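Local structure of probable transcriptional regulator, ArsR family protein (Rhodococcus sp. RHA1, 3F6O) at residues T19-L24 / H51-L55; P31-L37 / V69-A73. The protein probably acts as a DNA-binding transcription factor of the ArsR family, built around a winged helix-turn-helix domain. One frame throughout, in Å; residues are numbered along the deposited sequence.

Contact 1 of 2, residues T19-L24 / H51-L55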
loop_
_atom_site.group_PDB
_atom_site.type_symbol
_atom_site.label_atom_id
_atom_site.label_comp_id
_atom_site.label_asym_id
_atom_site.label_seq_id
_atom_site.Cartn_x
_atom_site.Cartn_y
_atom_site.Cartn_z
ATOM N N THR A 19 1.743 11.359 6.528
ATOM C CA THR A 19 2.623 11.555 7.682
ATOM C C THR A 19 3.525 10.334 7.883
ATOM O O THR A 19 4.752 10.457 8.091
ATOM C CB THR A 19 1.843 11.814 8.987
ATOM O OG1 THR A 19 1.013 12.969 8.826
ATOM C CG2 THR A 19 2.835 12.075 10.148
ATOM N N ARG A 20 2.904 9.158 7.846
ATOM C CA ARG A 20 3.646 7.915 8.006
ATOM C C ARG A 20 4.655 7.721 6.884
ATOM O O ARG A 20 5.781 7.320 7.145
ATOM C CB ARG A 20 2.696 6.724 8.133
ATOM C CG ARG A 20 1.876 6.793 9.422
ATOM C CD ARG A 20 1.196 5.463 9.700
ATOM N NE ARG A 20 0.085 5.094 8.796
ATOM C CZ ARG A 20 -1.220 5.245 9.057
ATOM N NH1 ARG A 20 -1.623 5.911 10.145
ATOM N NH2 ARG A 20 -2.142 4.755 8.211
ATOM N N ARG A 21 4.262 8.000 5.633
ATOM C CA ARG A 21 5.231 7.900 4.520
ATOM C C ARG A 21 6.399 8.869 4.727
ATOM O O ARG A 21 7.553 8.501 4.469
ATOM C CB ARG A 21 4.578 8.118 3.144
ATOM C CG ARG A 21 3.638 6.975 2.696
ATOM C CD ARG A 21 3.274 7.079 1.199
ATOM N NE ARG A 21 2.867 8.444 0.832
ATOM C CZ ARG A 21 1.630 8.899 0.944
ATOM N NH1 ARG A 21 0.670 8.087 1.375
ATOM N NH2 ARG A 21 1.330 10.155 0.595
ATOM N N ALA A 22 6.110 10.080 5.225
ATOM C CA ALA A 22 7.162 11.083 5.501
ATOM C C ALA A 22 8.141 10.653 6.598
ATOM O O ALA A 22 9.377 10.881 6.535
ATOM C CB ALA A 22 6.531 12.424 5.868
ATOM N N VAL A 23 7.582 10.072 7.646
ATOM C CA VAL A 23 8.399 9.524 8.733
ATOM C C VAL A 23 9.282 8.415 8.210
ATOM O O VAL A 23 10.459 8.364 8.565
ATOM C CB VAL A 23 7.512 8.998 9.858
ATOM C CG1 VAL A 23 8.323 8.135 10.847
ATOM C CG2 VAL A 23 6.770 10.168 10.598
ATOM N N LEU A 24 8.728 7.505 7.412
ATOM C CA LEU A 24 9.540 6.426 6.843
ATOM C C LEU A 24 10.668 6.994 5.944
ATOM O O LEU A 24 11.787 6.493 5.960
ATOM C CB LEU A 24 8.690 5.418 6.075
ATOM C CG LEU A 24 7.793 4.537 6.952
ATOM C CD1 LEU A 24 6.890 3.681 6.056
ATOM C CD2 LEU A 24 8.658 3.693 7.938
ATOM N N HIS A 51 0.424 7.552 14.764
ATOM C CA HIS A 51 1.192 7.167 13.565
ATOM C C HIS A 51 2.429 6.326 13.888
ATOM O O HIS A 51 2.692 5.310 13.251
ATOM C CB HIS A 51 1.572 8.403 12.754
ATOM C CG HIS A 51 0.392 9.120 12.190
ATOM N ND1 HIS A 51 -0.535 8.487 11.397
ATOM C CD2 HIS A 51 -0.029 10.401 12.315
ATOM C CE1 HIS A 51 -1.477 9.350 11.046
ATOM N NE2 HIS A 51 -1.190 10.521 11.588
ATOM N N ILE A 52 3.186 6.753 14.879
ATOM C CA ILE A 52 4.335 5.978 15.322
ATOM C C ILE A 52 3.907 4.534 15.729
ATOM O O ILE A 52 4.510 3.533 15.320
ATOM C CB ILE A 52 5.034 6.706 16.501
ATOM C CG1 ILE A 52 5.678 8.020 16.006
ATOM C CG2 ILE A 52 6.082 5.799 17.174
ATOM C CD1 ILE A 52 6.809 7.837 14.958
ATOM N N HIS A 53 2.854 4.444 16.535
ATOM C CA HIS A 53 2.369 3.145 16.999
ATOM C C HIS A 53 1.897 2.265 15.843
ATOM O O HIS A 53 2.138 1.059 15.820
ATOM C CB HIS A 53 1.246 3.333 18.026
ATOM C CG HIS A 53 1.740 3.825 19.349
ATOM N ND1 HIS A 53 1.102 4.818 20.061
ATOM C CD2 HIS A 53 2.833 3.482 20.079
ATOM C CE1 HIS A 53 1.769 5.062 21.178
ATOM N NE2 HIS A 53 2.822 4.265 21.213
ATOM N N PHE A 54 1.224 2.883 14.881
ATOM C CA PHE A 54 0.732 2.138 13.727
ATOM C C PHE A 54 1.920 1.597 12.934
ATOM O O PHE A 54 1.918 0.431 12.519
ATOM C CB PHE A 54 -0.198 3.003 12.857
ATOM C CG PHE A 54 -1.014 2.190 11.892
ATOM C CD1 PHE A 54 -2.349 1.924 12.146
ATOM C CD2 PHE A 54 -0.431 1.621 10.765
ATOM C CE1 PHE A 54 -3.089 1.138 11.256
ATOM C CE2 PHE A 54 -1.171 0.829 9.882
ATOM C CZ PHE A 54 -2.471 0.582 10.133
ATOM N N LEU A 55 2.949 2.442 12.739
ATOM C CA LEU A 55 4.196 2.031 12.058
ATOM C C LEU A 55 4.886 0.858 12.770
ATOM O O LEU A 55 5.366 -0.090 12.135
ATOM C CB LEU A 55 5.185 3.225 11.931
ATOM C CG LEU A 55 4.831 4.236 10.807
ATOM C CD1 LEU A 55 5.846 5.414 10.754
ATOM C CD2 LEU A 55 4.742 3.515 9.432
#

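Contact 2 of 2, residues P31-L37 / V69-A73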
loop_
_atom_site.group_PDB
_atom_site.type_symbol
_atom_site.label_atom_id
_atom_site.label_comp_id
_atom_site.label_asym_id
_atom_site.label_seq_id
_atom_site.Cartn_x
_atom_site.Cartn_y
_atom_site.Cartn_z
ATOM N N PRO A 31 18.389 6.473 12.012
ATOM C CA PRO A 31 17.468 6.512 13.170
ATOM C C PRO A 31 17.245 7.928 13.719
ATOM O O PRO A 31 17.998 8.867 13.373
ATOM C CB PRO A 31 18.177 5.627 14.206
ATOM C CG PRO A 31 19.698 5.812 13.841
ATOM C CD PRO A 31 19.675 5.811 12.343
ATOM N N ALA A 32 16.245 8.062 14.592
ATOM C CA ALA A 32 15.822 9.354 15.122
ATOM C C ALA A 32 14.940 9.139 16.343
ATOM O O ALA A 32 14.372 8.055 16.529
ATOM C CB ALA A 32 15.052 10.146 14.028
ATOM N N THR A 33 14.824 10.159 17.184
ATOM C CA THR A 33 13.886 10.135 18.297
ATOM C C THR A 33 12.498 10.587 17.815
ATOM O O THR A 33 12.382 11.249 16.790
ATOM C CB THR A 33 14.313 11.076 19.440
ATOM O OG1 THR A 33 14.260 12.436 18.987
ATOM C CG2 THR A 33 15.721 10.740 19.925
ATOM N N VAL A 34 11.458 10.212 18.545
ATOM C CA VAL A 34 10.104 10.698 18.256
ATOM C C VAL A 34 10.036 12.239 18.197
ATOM O O VAL A 34 9.394 12.798 17.308
ATOM C CB VAL A 34 9.083 10.124 19.284
ATOM C CG1 VAL A 34 7.737 10.887 19.231
ATOM C CG2 VAL A 34 8.887 8.618 19.060
ATOM N N SER A 35 10.714 12.930 19.126
ATOM C CA SER A 35 10.595 14.396 19.192
ATOM C C SER A 35 11.181 15.024 17.934
ATOM O O SER A 35 10.665 15.993 17.395
ATOM C CB SER A 35 11.246 14.943 20.456
ATOM O OG SER A 35 12.618 15.175 20.208
ATOM N N GLU A 36 12.242 14.420 17.430
ATOM C CA GLU A 36 12.849 14.817 16.185
ATOM C C GLU A 36 11.895 14.576 14.999
ATOM O O GLU A 36 11.676 15.477 14.163
ATOM C CB GLU A 36 14.113 13.985 16.071
ATOM C CG GLU A 36 15.045 14.371 15.069
ATOM C CD GLU A 36 16.309 13.504 15.097
ATOM O OE1 GLU A 36 16.645 12.791 16.131
ATOM O OE2 GLU A 36 16.972 13.575 14.048
ATOM N N LEU A 37 11.303 13.375 14.948
ATOM C CA LEU A 37 10.381 12.988 13.876
ATOM C C LEU A 37 9.116 13.834 13.824
ATOM O O LEU A 37 8.603 14.094 12.744
ATOM C CB LEU A 37 10.018 11.490 13.964
ATOM C CG LEU A 37 11.174 10.497 13.785
ATOM C CD1 LEU A 37 10.735 9.045 14.149
ATOM C CD2 LEU A 37 11.736 10.559 12.337
ATOM N N VAL A 69 12.757 9.492 26.384
ATOM C CA VAL A 69 13.306 9.470 25.024
ATOM C C VAL A 69 12.935 8.163 24.350
ATOM O O VAL A 69 13.190 7.102 24.904
ATOM C CB VAL A 69 14.825 9.571 25.048
ATOM C CG1 VAL A 69 15.400 9.591 23.608
ATOM C CG2 VAL A 69 15.266 10.812 25.831
ATOM N N ARG A 70 12.362 8.249 23.147
ATOM C CA ARG A 70 11.984 7.066 22.371
ATOM C C ARG A 70 12.737 7.074 21.038
ATOM O O ARG A 70 12.490 7.936 20.195
ATOM C CB ARG A 70 10.447 7.005 22.142
ATOM C CG ARG A 70 9.997 5.776 21.342
ATOM C CD ARG A 70 8.483 5.556 21.323
ATOM N NE ARG A 70 7.952 5.270 22.655
ATOM C CZ ARG A 70 7.896 4.068 23.229
ATOM N NH1 ARG A 70 8.320 2.972 22.598
ATOM N NH2 ARG A 70 7.390 3.956 24.459
ATOM N N THR A 71 13.661 6.129 20.848
ATOM C CA THR A 71 14.406 6.042 19.598
ATOM C C THR A 71 13.655 5.185 18.606
ATOM O O THR A 71 12.976 4.231 19.005
ATOM C CB THR A 71 15.852 5.508 19.822
ATOM O OG1 THR A 71 15.786 4.242 20.477
ATOM C CG2 THR A 71 16.621 6.475 20.745
ATOM N N CYS A 72 13.757 5.539 17.329
ATOM C CA CYS A 72 13.054 4.845 16.246
ATOM C C CYS A 72 14.025 4.459 15.151
ATOM O O CYS A 72 14.968 5.224 14.800
ATOM C CB CYS A 72 11.960 5.737 15.632
ATOM S SG CYS A 72 10.789 6.418 16.828
ATOM N N ALA A 73 13.801 3.283 14.580
ATOM C CA ALA A 73 14.567 2.879 13.409
ATOM C C ALA A 73 13.684 2.117 12.429
ATOM O O ALA A 73 12.786 1.376 12.832
ATOM C CB ALA A 73 15.754 2.003 13.814
#

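Contact 1 of 2, residues T19-L24 / H51-L55
Arg20 gives the largest single share of the interface between 19-24 and 51-55, 120 of the 422 Å² buried. Its m, t, m side chain extends across helix 45-57, nearly perpendicular to it, with CD 4.0 Å from Leu55 CG, so the aliphatic part packs on leucine before the charge reaches Phe54. There the guanidinium lies flat on the ring: centres 4.4 Å apart, planes at 15°, and CZ 22° off the ring normal, a stacked cation-pi pair. Arg20 NH1 also gives a weak hydrogen bond to His51 ND1 (3.1 Å, 131° at the hydrogen), while NE and NH2 hydrogen-bond to the carbonyl oxygens of Ala14 and Gln13, the first its strongest polar partner. Thr19 CB sits over the face of the His51 ring, 4.3 Å from its centroid, a CH-pi contact. Leu55 is m, t and sends CD1 to 3.7 Å from Val23 CG1 and CD2 to 4.0 Å from Leu24 CD1. This is HTH core packing, with 45-57 probably the recognition helix, as in ArsR relatives. Helix 5-15 borders Phe54 through Gln13 and Ala14, strand 61-66 meets Leu24, Ile52 and Leu55 through Ile61, and Trp85 of the second subunit packs on Leu24.

Contact 2 of 2, residues P31-L37 / V69-A73
Three backbone hydrogen bonds join 31-37 to 69-73. Ala32 and Cys72 form an antiparallel hydrogen-bonded pair, with Cys72 N to Ala32 O at 2.7 Å and Ala32 N to Cys72 O at 3.1 Å; beyond it, Val34 N donates to Arg70 O at 3.0 Å. Between these lies the non-hydrogen-bonded pair Thr33 and Thr71, whose CA atoms are 4.3 Å apart, and Thr33 CA makes a CA-H...O contact of 3.2 Å with Arg70 O. Thr33 is also the N-cap of helix 34-38: Glu36 N donates to Thr33 OG1 (3.2 Å), and Thr33 N returns a weak bond to Glu36 OE1 (3.4 Å), completing a capping box. Farther out, Cys72 SG packs against Val34 CG2 at 3.7 Å and Leu37 CD1 at 3.8 Å, while Thr33 CG2 meets Val69 CG1 at 3.9 Å. A short strand leading into a helix and pairing with the second strand of the hairpin 61-66/69-74 is characteristic of the winged helix-turn-helix fold, whose wing is that hairpin.

In the fold
The centres of contacts 1 and 2 lie about 12 Å apart, and their segments alternate along the chain: 19-24, 31-37, 51-55, 69-73. Helix 18-28 is followed by strand 32-33, and helix 34-38 by helix 45-57. Contact 1 joins two helices, while contact 2 ties the intervening strand and helix start to the hairpin. Their packing is continuous, since Leu37 CD1 is 4.2 Å from both Val23 CG1 and Ile52 CD1. Contact 1 is the more central, about 6 Å from the chain centre against about 14 Å for contact 2. Together they couple the packed helices 18-28 and 45-57 to the three-stranded sheet, two strands of which form the wing, within one predicted DNA-binding domain.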